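Local coordinates for 2,3-dimethylmalate lyase (Aspergillus niger, PDB 3FA3), which belongs to the phosphoenolpyruvate phosphomutase family, carries the name of a lyase and is built on a TIM-barrel fold, here with a bound manganese ion, at residues Ile84-Thr89 and His113-Val118; Val109-Ile114 and Val156-Thr161; Leu210-Val215 and Arg234-Pro239. One frame throughout, in Å; residues are numbered along the deposited sequence.

Interaction 1. Residues Ile84-Thr89 and His113-Val118; sequences IADADT and HIEDQV. With MN (manganese (II) ion), chain U; OAF (2,2-difluoro-3,3-dihydroxybutanedioic acid), chain V.
The manganese site lies at the C-terminal ends of strands 83-86 and 111-114, where D86 crosses H113 and is linked through a metal-bound water to E115. D86 OD2 binds the manganese ion at 2.4 Å. The ligand OAF adds its O1 and O3, and three waters complete six contacts. With CG anti to the backbone N (chi1 -155°), the D86 carboxylate passes obliquely across the H113 ring and puts OD2 on the metal. D86 CA sits over one face of that ring, a CH-pi contact with 4.0 Å from D86 CA to the H113 centroid. The carboxylate and ring planes are 40° apart. H113 NE2 is hydrogen-bonded to Y43 OH.

D86 OD1 has two partners. The backbone N of D88 reaches it from above the carboxylate plane at 3.0 Å, which makes an Asx turn. Water 1, bound to the metal, donates to D86 OD1 and also to E115 OE1 (2.6 Å). Water 2, also on the metal, donates to D88 OD1. The carboxylates of D86, D88 and E115 lie close together. K121 forms salt bridges with D88 and E115.

Backbone bonds run from H113 N to A85 O (3.2 Å) and from E115 N to D88 O (3.0 Å). A metal bound directly by one aspartate and through water by further acidic residues, at the C-terminal end of a parallel barrel, is characteristic of this family.

Interaction 2. Residues Val109-Ile114 and Val156-Thr161; sequences VAAFHI and VVIART. With OAF (2,2-difluoro-3,3-dihydroxybutanedioic acid), chain V.
Strands 111-114 and 156-161 run parallel, with axes 4.7 Å apart at closest approach and 27° between their directions. Five backbone bonds join them in alternation. V156 N donates to A110 O, and F112 N donates back to V156 O. I158 N then donates to F112 O, I114 N to I158 O, and R160 N to I114 O. The CA atoms of A111 and H113 also make CA-H...O contacts, with V156 O and I158 O respectively.

A111, H113, V156 and I158 share one face of the sheet. A111 CB lies 3.8 Å from V156 CB. I158 sends CG1 beside its backbone N (chi1 -59°), and this brings I158 CD1 to 4.0 Å from A111 CB. Its other branch, I158 CG2, meets H113 CB at 3.4 Å.

This is a pair of neighbouring strands in the TIM barrel, and the two faces have different surroundings. The A111 and H113 face looks into the barrel. F112, I114, V157 and A159 look outward to helix 134-150. There F112 and V157 lie side by side, with F112 CE2 4.1 Å from V157 CG2.

From the residue that makes the last bond, the extended side chain of R160 runs beside H113 toward the ligand OAF. Guanidinium and ring planes are 36° apart. R160 NH1 donates to OAF O5 at 2.7 Å. R160 NH2 donates to OAF O3, also at 2.7 Å, and more weakly to OAF O5. R160 NH1 also forms a salt bridge with D162.

Interaction 3. Residues Leu210-Val215 and Arg234-Pro239; sequences LLLNMV and RIIIFP. With OAF (2,2-difluoro-3,3-dihydroxybutanedioic acid), chain V.
L212 and I236 lie side by side on the outer face of two parallel strands, 211-213 and 235-238, with L212 CD2 next to I236 CD1. Both side chains pack on A228 of helix 225-231. L211, N213, I235 and I237 point to the other face, the inside of the barrel. With CG anti to its nitrogen (chi1 177°), L211 points its methyls at the I235 and I237 side chains. L211 CD1 reaches I235 CG2 at 3.6 Å. L211 CD2 reaches I237 CG1 at 3.8 Å, where the two side chains cross at about a right angle.

Further along, M214 CB packs on F238 CD2 at 3.9 Å. I262 and P263 of the second subunit lie against M214 and F238, respectively.

The backbones are joined by alternating bonds, L212 N to I235 O, I237 N to L212 O and M214 N to I237 O. At the start of the pair, L210 O accepts from both R234 N and I235 N. At the far end, M214 is the centre of an inverse gamma turn.

The polar edge faces the ligand OAF. N213 ND2 lies 3.0 Å from OAF O6 and is hydrogen-bonded to E190 OE1. V215 and P239 touch the ligand with carbon atoms. V215 CG2 is 3.5 Å from OAF F2, and P239 CB is 3.3 Å from OAF O2. V215 CG2 also touches P239 CD at 3.6 Å. The unit is a beta-alpha-beta crossover of a TIM barrel, whose strand ends line the ligand pocket.

Overall arrangement
Interaction 1 comes first along the chain. It closes the loop through helix 94-107 that joins strands 83-86 and 111-114. Interaction 2 starts on that second strand, sharing H113 and I114, and closes the longer excursion through helix 134-150 to strand 156-161. The two are therefore chained, and three neighbouring strands are tied in a row. Interaction 3 follows in series. It closes the crossover through helix 225-231 in another part of the same barrel. None nests in or crosses another. Its inward side chains meet those of the first two across the interior: I235 touches I84, and L211 lies near I158. All three contacts reach the OAF ligand at the C-terminal ends of their strands.

Interaction 1. Residues Ile84-Thr89 and His113-Val118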
loop_
_atom_site.group_PDB
_atom_site.type_symbol
_atom_site.label_atom_id
_atom_site.label_comp_id
_atom_site.label_asym_id
_atom_site.label_seq_id
_atom_site.Cartn_x
_atom_site.Cartn_y
_atom_site.Cartn_z
ATOM N N ILE B 84 -9.968 -18.386 5.972
ATOM C CA ILE B 84 -8.798 -18.879 6.679
ATOM C C ILE B 84 -7.609 -18.386 5.913
ATOM O O ILE B 84 -7.369 -18.800 4.769
ATOM C CB ILE B 84 -8.696 -20.428 6.718
ATOM C CG1 ILE B 84 -9.900 -21.019 7.414
ATOM C CG2 ILE B 84 -7.428 -20.862 7.464
ATOM C CD1 ILE B 84 -10.150 -22.440 7.034
ATOM N N ALA B 85 -6.854 -17.504 6.540
ATOM C CA ALA B 85 -5.798 -16.832 5.834
ATOM C C ALA B 85 -4.407 -17.258 6.328
ATOM O O ALA B 85 -4.136 -17.322 7.550
ATOM C CB ALA B 85 -6.005 -15.399 5.982
ATOM N N ASP B 86 -3.538 -17.593 5.376
ATOM C CA ASP B 86 -2.103 -17.718 5.660
ATOM C C ASP B 86 -1.573 -16.460 6.416
ATOM O O ASP B 86 -2.072 -15.367 6.223
ATOM C CB ASP B 86 -1.380 -17.880 4.327
ATOM C CG ASP B 86 -0.051 -18.606 4.439
ATOM O OD1 ASP B 86 0.526 -18.686 5.527
ATOM O OD2 ASP B 86 0.417 -19.084 3.392
ATOM N N ALA B 87 -0.596 -16.649 7.310
ATOM C CA ALA B 87 0.023 -15.577 8.106
ATOM C C ALA B 87 1.493 -15.889 8.208
ATOM O O ALA B 87 2.233 -15.235 8.926
ATOM C CB ALA B 87 -0.551 -15.540 9.435
ATOM N N ASP B 88 1.925 -16.900 7.473
ATOM C CA ASP B 88 3.317 -17.222 7.379
ATOM C C ASP B 88 3.909 -17.448 8.741
ATOM O O ASP B 88 3.592 -18.432 9.356
ATOM C CB ASP B 88 4.026 -16.132 6.602
ATOM C CG ASP B 88 3.779 -16.274 5.108
ATOM O OD1 ASP B 88 3.652 -17.477 4.611
ATOM O OD2 ASP B 88 3.710 -15.183 4.452
ATOM N N THR B 89 4.764 -16.582 9.233
ATOM C CA THR B 89 5.243 -16.772 10.583
ATOM C C THR B 89 4.832 -15.618 11.475
ATOM O O THR B 89 5.122 -15.634 12.668
ATOM C CB THR B 89 6.792 -16.979 10.677
ATOM O OG1 THR B 89 7.472 -15.717 10.581
ATOM C CG2 THR B 89 7.311 -17.945 9.612
ATOM N N HIS B 113 -3.088 -18.938 10.135
ATOM C CA HIS B 113 -2.138 -19.946 10.663
ATOM C C HIS B 113 -0.703 -19.430 10.806
ATOM O O HIS B 113 -0.231 -18.657 9.961
ATOM C CB HIS B 113 -2.219 -21.326 9.928
ATOM C CG HIS B 113 -1.860 -21.303 8.453
ATOM N ND1 HIS B 113 -0.571 -21.104 7.988
ATOM C CD2 HIS B 113 -2.622 -21.503 7.345
ATOM C CE1 HIS B 113 -0.567 -21.137 6.665
ATOM N NE2 HIS B 113 -1.796 -21.377 6.249
ATOM N N ILE B 114 0.003 -19.867 11.842
ATOM C CA ILE B 114 1.358 -19.404 12.109
ATOM C C ILE B 114 2.315 -20.597 12.193
ATOM O O ILE B 114 2.121 -21.505 12.989
ATOM C CB ILE B 114 1.385 -18.584 13.450
ATOM C CG1 ILE B 114 0.551 -17.307 13.324
ATOM C CG2 ILE B 114 2.822 -18.205 13.898
ATOM C CD1 ILE B 114 1.418 -16.036 13.491
ATOM N N GLU B 115 3.378 -20.589 11.406
ATOM C CA GLU B 115 4.283 -21.761 11.335
ATOM C C GLU B 115 5.593 -21.549 12.171
ATOM O O GLU B 115 5.807 -20.439 12.676
ATOM C CB GLU B 115 4.537 -22.153 9.852
ATOM C CG GLU B 115 5.387 -21.123 9.019
ATOM C CD GLU B 115 4.954 -21.007 7.559
ATOM O OE1 GLU B 115 3.737 -21.071 7.249
ATOM O OE2 GLU B 115 5.838 -20.826 6.718
ATOM N N ASP B 116 6.449 -22.584 12.299
ATOM C CA ASP B 116 7.704 -22.511 13.094
ATOM C C ASP B 116 8.975 -22.309 12.266
ATOM O O ASP B 116 10.107 -22.562 12.682
ATOM C CB ASP B 116 7.854 -23.735 14.007
ATOM C CG ASP B 116 7.717 -25.050 13.263
ATOM O OD1 ASP B 116 7.286 -25.081 12.093
ATOM O OD2 ASP B 116 8.055 -26.073 13.868
ATOM N N GLN B 117 8.769 -21.818 11.073
ATOM C CA GLN B 117 9.897 -21.506 10.207
ATOM C C GLN B 117 10.653 -20.199 10.563
ATOM O O GLN B 117 10.159 -19.299 11.259
ATOM C CB GLN B 117 9.435 -21.497 8.744
ATOM C CG GLN B 117 9.349 -22.865 8.097
ATOM C CD GLN B 117 9.121 -22.785 6.586
ATOM O OE1 GLN B 117 9.923 -22.199 5.842
ATOM N NE2 GLN B 117 8.010 -23.374 6.125
ATOM N N VAL B 118 11.881 -20.120 10.087
ATOM C CA VAL B 118 12.560 -18.833 9.958
ATOM C C VAL B 118 11.690 -17.866 9.143
ATOM O O VAL B 118 10.841 -18.299 8.374
ATOM C CB VAL B 118 13.889 -19.093 9.309
ATOM C CG1 VAL B 118 14.045 -18.318 8.015
ATOM C CG2 VAL B 118 14.992 -18.935 10.320
HETATM MN MN MN U . 2.018 -20.782 2.914
HETATM O O2 OAF V . -0.938 -22.113 0.427
HETATM C C1 OAF V . 0.094 -21.937 1.129
HETATM O O1 OAF V . 0.806 -20.896 1.166
HETATM C C2 OAF V . 0.529 -23.133 1.999
HETATM O O4 OAF V . -0.566 -23.919 2.379
HETATM O O3 OAF V . 1.150 -22.669 3.173
HETATM C C3 OAF V . 1.403 -24.069 1.178
HETATM F F1 OAF V . 2.303 -23.373 0.454
HETATM F F2 OAF V . 0.524 -24.820 0.406
HETATM C C4 OAF V . 2.286 -24.919 2.089
HETATM O O5 OAF V . 3.177 -24.365 2.749
HETATM O O6 OAF V . 2.038 -26.132 2.075
HETATM O O HOH W 1 2.311 -20.764 5.066
HETATM O O HOH W 2 3.111 -18.818 2.089
HETATM O O HOH W 3 3.928 -21.548 2.189
#

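Interaction 2. Residues Val109-Ile114 and Val156-Thr161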
loop_
_atom_site.group_PDB
_atom_site.type_symbol
_atom_site.label_atom_id
_atom_site.label_comp_id
_atom_site.label_asym_id
_atom_site.label_seq_id
_atom_site.Cartn_x
_atom_site.Cartn_y
_atom_site.Cartn_z
ATOM N N VAL B 109 -10.952 -11.443 8.938
ATOM C CA VAL B 109 -10.365 -12.778 8.750
ATOM C C VAL B 109 -10.874 -13.738 9.795
ATOM O O VAL B 109 -10.755 -13.490 10.993
ATOM C CB VAL B 109 -8.862 -12.772 8.752
ATOM C CG1 VAL B 109 -8.333 -14.198 8.630
ATOM C CG2 VAL B 109 -8.379 -11.915 7.627
ATOM N N ALA B 110 -11.458 -14.832 9.345
ATOM C CA ALA B 110 -12.036 -15.785 10.294
ATOM C C ALA B 110 -10.947 -16.532 11.124
ATOM O O ALA B 110 -11.014 -16.559 12.362
ATOM C CB ALA B 110 -13.014 -16.732 9.573
ATOM N N ALA B 111 -9.939 -17.071 10.434
ATOM C CA ALA B 111 -8.841 -17.858 11.025
ATOM C C ALA B 111 -7.523 -17.487 10.349
ATOM O O ALA B 111 -7.512 -17.024 9.193
ATOM C CB ALA B 111 -9.099 -19.335 10.826
ATOM N N PHE B 112 -6.407 -17.679 11.039
ATOM C CA PHE B 112 -5.096 -17.553 10.344
ATOM C C PHE B 112 -4.101 -18.556 10.900
ATOM O O PHE B 112 -4.273 -19.000 12.048
ATOM C CB PHE B 112 -4.562 -16.114 10.442
ATOM C CG PHE B 112 -4.214 -15.680 11.832
ATOM C CD1 PHE B 112 -2.891 -15.536 12.211
ATOM C CD2 PHE B 112 -5.178 -15.438 12.748
ATOM C CE1 PHE B 112 -2.527 -15.156 13.474
ATOM C CE2 PHE B 112 -4.820 -15.054 14.054
ATOM C CZ PHE B 112 -3.480 -14.904 14.410
ATOM N N HIS B 113 -3.088 -18.938 10.135
ATOM C CA HIS B 113 -2.138 -19.946 10.663
ATOM C C HIS B 113 -0.703 -19.430 10.806
ATOM O O HIS B 113 -0.231 -18.657 9.961
ATOM C CB HIS B 113 -2.219 -21.326 9.928
ATOM C CG HIS B 113 -1.860 -21.303 8.453
ATOM N ND1 HIS B 113 -0.571 -21.104 7.988
ATOM C CD2 HIS B 113 -2.622 -21.503 7.345
ATOM C CE1 HIS B 113 -0.567 -21.137 6.665
ATOM N NE2 HIS B 113 -1.796 -21.377 6.249
ATOM N N ILE B 114 0.003 -19.867 11.842
ATOM C CA ILE B 114 1.358 -19.404 12.109
ATOM C C ILE B 114 2.315 -20.597 12.193
ATOM O O ILE B 114 2.121 -21.505 12.989
ATOM C CB ILE B 114 1.385 -18.584 13.450
ATOM C CG1 ILE B 114 0.551 -17.307 13.324
ATOM C CG2 ILE B 114 2.822 -18.205 13.898
ATOM C CD1 ILE B 114 1.418 -16.036 13.491
ATOM N N VAL B 156 -9.540 -17.286 15.040
ATOM C CA VAL B 156 -9.023 -18.624 15.295
ATOM C C VAL B 156 -7.548 -18.697 14.940
ATOM O O VAL B 156 -7.188 -18.508 13.770
ATOM C CB VAL B 156 -9.796 -19.741 14.536
ATOM C CG1 VAL B 156 -9.369 -21.136 15.061
ATOM C CG2 VAL B 156 -11.343 -19.567 14.653
ATOM N N VAL B 157 -6.715 -18.950 15.955
ATOM C CA VAL B 157 -5.285 -19.052 15.802
ATOM C C VAL B 157 -4.930 -20.468 15.542
ATOM O O VAL B 157 -4.875 -21.263 16.447
ATOM C CB VAL B 157 -4.568 -18.614 17.064
ATOM C CG1 VAL B 157 -3.101 -18.643 16.870
ATOM C CG2 VAL B 157 -5.038 -17.242 17.463
ATOM N N ILE B 158 -4.689 -20.772 14.278
ATOM C CA ILE B 158 -4.184 -22.084 13.823
ATOM C C ILE B 158 -2.637 -22.248 13.993
ATOM O O ILE B 158 -1.850 -21.418 13.478
ATOM C CB ILE B 158 -4.519 -22.338 12.324
ATOM C CG1 ILE B 158 -6.032 -22.306 12.058
ATOM C CG2 ILE B 158 -3.838 -23.640 11.841
ATOM C CD1 ILE B 158 -6.392 -22.307 10.615
ATOM N N ALA B 159 -2.226 -23.303 14.721
ATOM C CA ALA B 159 -0.800 -23.628 14.940
ATOM C C ALA B 159 -0.210 -24.613 13.896
ATOM O O ALA B 159 -0.720 -25.729 13.681
ATOM C CB ALA B 159 -0.550 -24.111 16.395
ATOM N N ARG B 160 0.866 -24.200 13.249
ATOM C CA ARG B 160 1.412 -25.044 12.210
ATOM C C ARG B 160 2.870 -25.354 12.511
ATOM O O ARG B 160 3.629 -24.460 12.929
ATOM C CB ARG B 160 1.209 -24.418 10.797
ATOM C CG ARG B 160 2.042 -25.070 9.630
ATOM C CD ARG B 160 1.772 -24.462 8.242
ATOM N NE ARG B 160 2.908 -24.670 7.327
ATOM C CZ ARG B 160 2.947 -24.376 6.027
ATOM N NH1 ARG B 160 4.021 -24.662 5.308
ATOM N NH2 ARG B 160 1.915 -23.814 5.447
ATOM N N THR B 161 3.252 -26.614 12.302
ATOM C CA THR B 161 4.667 -26.932 12.265
ATOM C C THR B 161 5.096 -27.462 10.895
ATOM O O THR B 161 4.335 -28.198 10.238
ATOM C CB THR B 161 5.089 -27.940 13.384
ATOM O OG1 THR B 161 6.531 -28.035 13.470
ATOM C CG2 THR B 161 4.497 -29.312 13.123
HETATM O O2 OAF V . -0.938 -22.113 0.427
HETATM C C1 OAF V . 0.094 -21.937 1.129
HETATM O O1 OAF V . 0.806 -20.896 1.166
HETATM C C2 OAF V . 0.529 -23.133 1.999
HETATM O O4 OAF V . -0.566 -23.919 2.379
HETATM O O3 OAF V . 1.150 -22.669 3.173
HETATM C C3 OAF V . 1.403 -24.069 1.178
HETATM F F1 OAF V . 2.303 -23.373 0.454
HETATM F F2 OAF V . 0.524 -24.820 0.406
HETATM C C4 OAF V . 2.286 -24.919 2.089
HETATM O O5 OAF V . 3.177 -24.365 2.749
HETATM O O6 OAF V . 2.038 -26.132 2.075
#

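Interaction 3. Residues Leu210-Val215 and Arg234-Pro239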
loop_
_atom_site.group_PDB
_atom_site.type_symbol
_atom_site.label_atom_id
_atom_site.label_comp_id
_atom_site.label_asym_id
_atom_site.label_seq_id
_atom_site.Cartn_x
_atom_site.Cartn_y
_atom_site.Cartn_z
ATOM N N LEU B 210 -8.205 -30.473 14.117
ATOM C CA LEU B 210 -7.055 -30.455 13.237
ATOM C C LEU B 210 -7.377 -30.134 11.801
ATOM O O LEU B 210 -8.462 -30.346 11.345
ATOM C CB LEU B 210 -6.316 -31.776 13.255
ATOM C CG LEU B 210 -5.724 -32.392 14.488
ATOM C CD1 LEU B 210 -4.991 -33.579 14.042
ATOM C CD2 LEU B 210 -4.840 -31.469 15.195
ATOM N N LEU B 211 -6.377 -29.625 11.100
ATOM C CA LEU B 211 -6.492 -29.223 9.713
ATOM C C LEU B 211 -5.596 -30.039 8.820
ATOM O O LEU B 211 -4.415 -30.184 9.047
ATOM C CB LEU B 211 -6.145 -27.754 9.558
ATOM C CG LEU B 211 -6.137 -27.173 8.156
ATOM C CD1 LEU B 211 -6.498 -25.775 8.178
ATOM C CD2 LEU B 211 -4.861 -27.299 7.509
ATOM N N LEU B 212 -6.164 -30.565 7.768
ATOM C CA LEU B 212 -5.359 -31.190 6.769
ATOM C C LEU B 212 -5.126 -30.220 5.626
ATOM O O LEU B 212 -6.070 -29.682 5.059
ATOM C CB LEU B 212 -6.104 -32.395 6.280
ATOM C CG LEU B 212 -5.584 -33.060 5.037
ATOM C CD1 LEU B 212 -4.185 -33.685 5.305
ATOM C CD2 LEU B 212 -6.627 -34.137 4.716
ATOM N N ASN B 213 -3.851 -29.984 5.323
ATOM C CA ASN B 213 -3.475 -29.294 4.086
ATOM C C ASN B 213 -3.285 -30.291 2.921
ATOM O O ASN B 213 -2.223 -30.955 2.798
ATOM C CB ASN B 213 -2.200 -28.480 4.293
ATOM C CG ASN B 213 -1.861 -27.645 3.085
ATOM O OD1 ASN B 213 -2.761 -27.330 2.287
ATOM N ND2 ASN B 213 -0.578 -27.269 2.930
ATOM N N MET B 214 -4.317 -30.400 2.081
ATOM C CA MET B 214 -4.262 -31.334 0.981
ATOM C C MET B 214 -3.696 -30.664 -0.282
ATOM O O MET B 214 -4.447 -30.173 -1.144
ATOM C CB MET B 214 -5.608 -31.976 0.725
ATOM C CG MET B 214 -5.572 -32.976 -0.381
ATOM S SD MET B 214 -4.674 -34.467 0.069
ATOM C CE MET B 214 -2.924 -34.204 -0.360
ATOM N N VAL B 215 -2.363 -30.623 -0.354
ATOM C CA VAL B 215 -1.638 -30.041 -1.502
ATOM C C VAL B 215 -1.253 -31.273 -2.301
ATOM O O VAL B 215 -0.704 -32.213 -1.733
ATOM C CB VAL B 215 -0.388 -29.172 -1.088
ATOM C CG1 VAL B 215 0.408 -28.786 -2.252
ATOM C CG2 VAL B 215 -0.798 -27.949 -0.412
ATOM N N ARG B 234 -11.137 -31.569 11.150
ATOM C CA ARG B 234 -12.173 -30.570 11.318
ATOM C C ARG B 234 -12.212 -29.596 10.116
ATOM O O ARG B 234 -13.306 -29.112 9.721
ATOM C CB ARG B 234 -11.931 -29.871 12.655
ATOM C CG ARG B 234 -11.703 -30.889 13.727
ATOM C CD ARG B 234 -12.996 -31.622 14.062
ATOM N NE ARG B 234 -13.693 -30.913 15.119
ATOM C CZ ARG B 234 -14.712 -30.077 14.936
ATOM N NH1 ARG B 234 -15.199 -29.865 13.730
ATOM N NH2 ARG B 234 -15.271 -29.465 15.981
ATOM N N ILE B 235 -11.015 -29.374 9.546
ATOM C CA ILE B 235 -10.779 -28.518 8.385
ATOM C C ILE B 235 -9.860 -29.193 7.379
ATOM O O ILE B 235 -8.769 -29.614 7.738
ATOM C CB ILE B 235 -10.112 -27.148 8.778
ATOM C CG1 ILE B 235 -10.980 -26.386 9.788
ATOM C CG2 ILE B 235 -9.996 -26.292 7.559
ATOM C CD1 ILE B 235 -10.225 -25.635 10.882
ATOM N N ILE B 236 -10.303 -29.286 6.125
ATOM C CA ILE B 236 -9.404 -29.597 4.988
ATOM C C ILE B 236 -9.228 -28.404 4.005
ATOM O O ILE B 236 -10.215 -27.807 3.563
ATOM C CB ILE B 236 -9.882 -30.845 4.222
ATOM C CG1 ILE B 236 -8.851 -31.215 3.156
ATOM C CG2 ILE B 236 -11.352 -30.663 3.685
ATOM C CD1 ILE B 236 -8.884 -32.654 2.698
ATOM N N ILE B 237 -7.988 -28.036 3.709
ATOM C CA ILE B 237 -7.684 -27.021 2.686
ATOM C C ILE B 237 -6.984 -27.633 1.424
ATOM O O ILE B 237 -6.203 -28.621 1.490
ATOM C CB ILE B 237 -6.829 -25.801 3.220
ATOM C CG1 ILE B 237 -5.529 -26.250 3.896
ATOM C CG2 ILE B 237 -7.572 -24.984 4.161
ATOM C CD1 ILE B 237 -4.546 -25.102 4.184
ATOM N N PHE B 238 -7.243 -26.993 0.285
ATOM C CA PHE B 238 -6.592 -27.327 -0.980
ATOM C C PHE B 238 -6.011 -26.053 -1.562
ATOM O O PHE B 238 -6.640 -25.437 -2.416
ATOM C CB PHE B 238 -7.591 -27.906 -1.995
ATOM C CG PHE B 238 -8.570 -28.905 -1.421
ATOM C CD1 PHE B 238 -9.780 -28.474 -0.887
ATOM C CD2 PHE B 238 -8.310 -30.265 -1.504
ATOM C CE1 PHE B 238 -10.721 -29.388 -0.413
ATOM C CE2 PHE B 238 -9.213 -31.215 -1.023
ATOM C CZ PHE B 238 -10.434 -30.782 -0.467
ATOM N N PRO B 239 -4.833 -25.648 -1.095
ATOM C CA PRO B 239 -4.208 -24.389 -1.462
ATOM C C PRO B 239 -4.121 -24.023 -2.986
ATOM O O PRO B 239 -4.338 -22.840 -3.337
ATOM C CB PRO B 239 -2.827 -24.524 -0.812
ATOM C CG PRO B 239 -3.143 -25.313 0.430
ATOM C CD PRO B 239 -4.031 -26.372 -0.113
HETATM O O2 OAF V . -0.938 -22.113 0.427
HETATM C C1 OAF V . 0.094 -21.937 1.129
HETATM O O1 OAF V . 0.806 -20.896 1.166
HETATM C C2 OAF V . 0.529 -23.133 1.999
HETATM O O4 OAF V . -0.566 -23.919 2.379
HETATM O O3 OAF V . 1.150 -22.669 3.173
HETATM C C3 OAF V . 1.403 -24.069 1.178
HETATM F F1 OAF V . 2.303 -23.373 0.454
HETATM F F2 OAF V . 0.524 -24.820 0.406
HETATM C C4 OAF V . 2.286 -24.919 2.089
HETATM O O5 OAF V . 3.177 -24.365 2.749
HETATM O O6 OAF V . 2.038 -26.132 2.075
#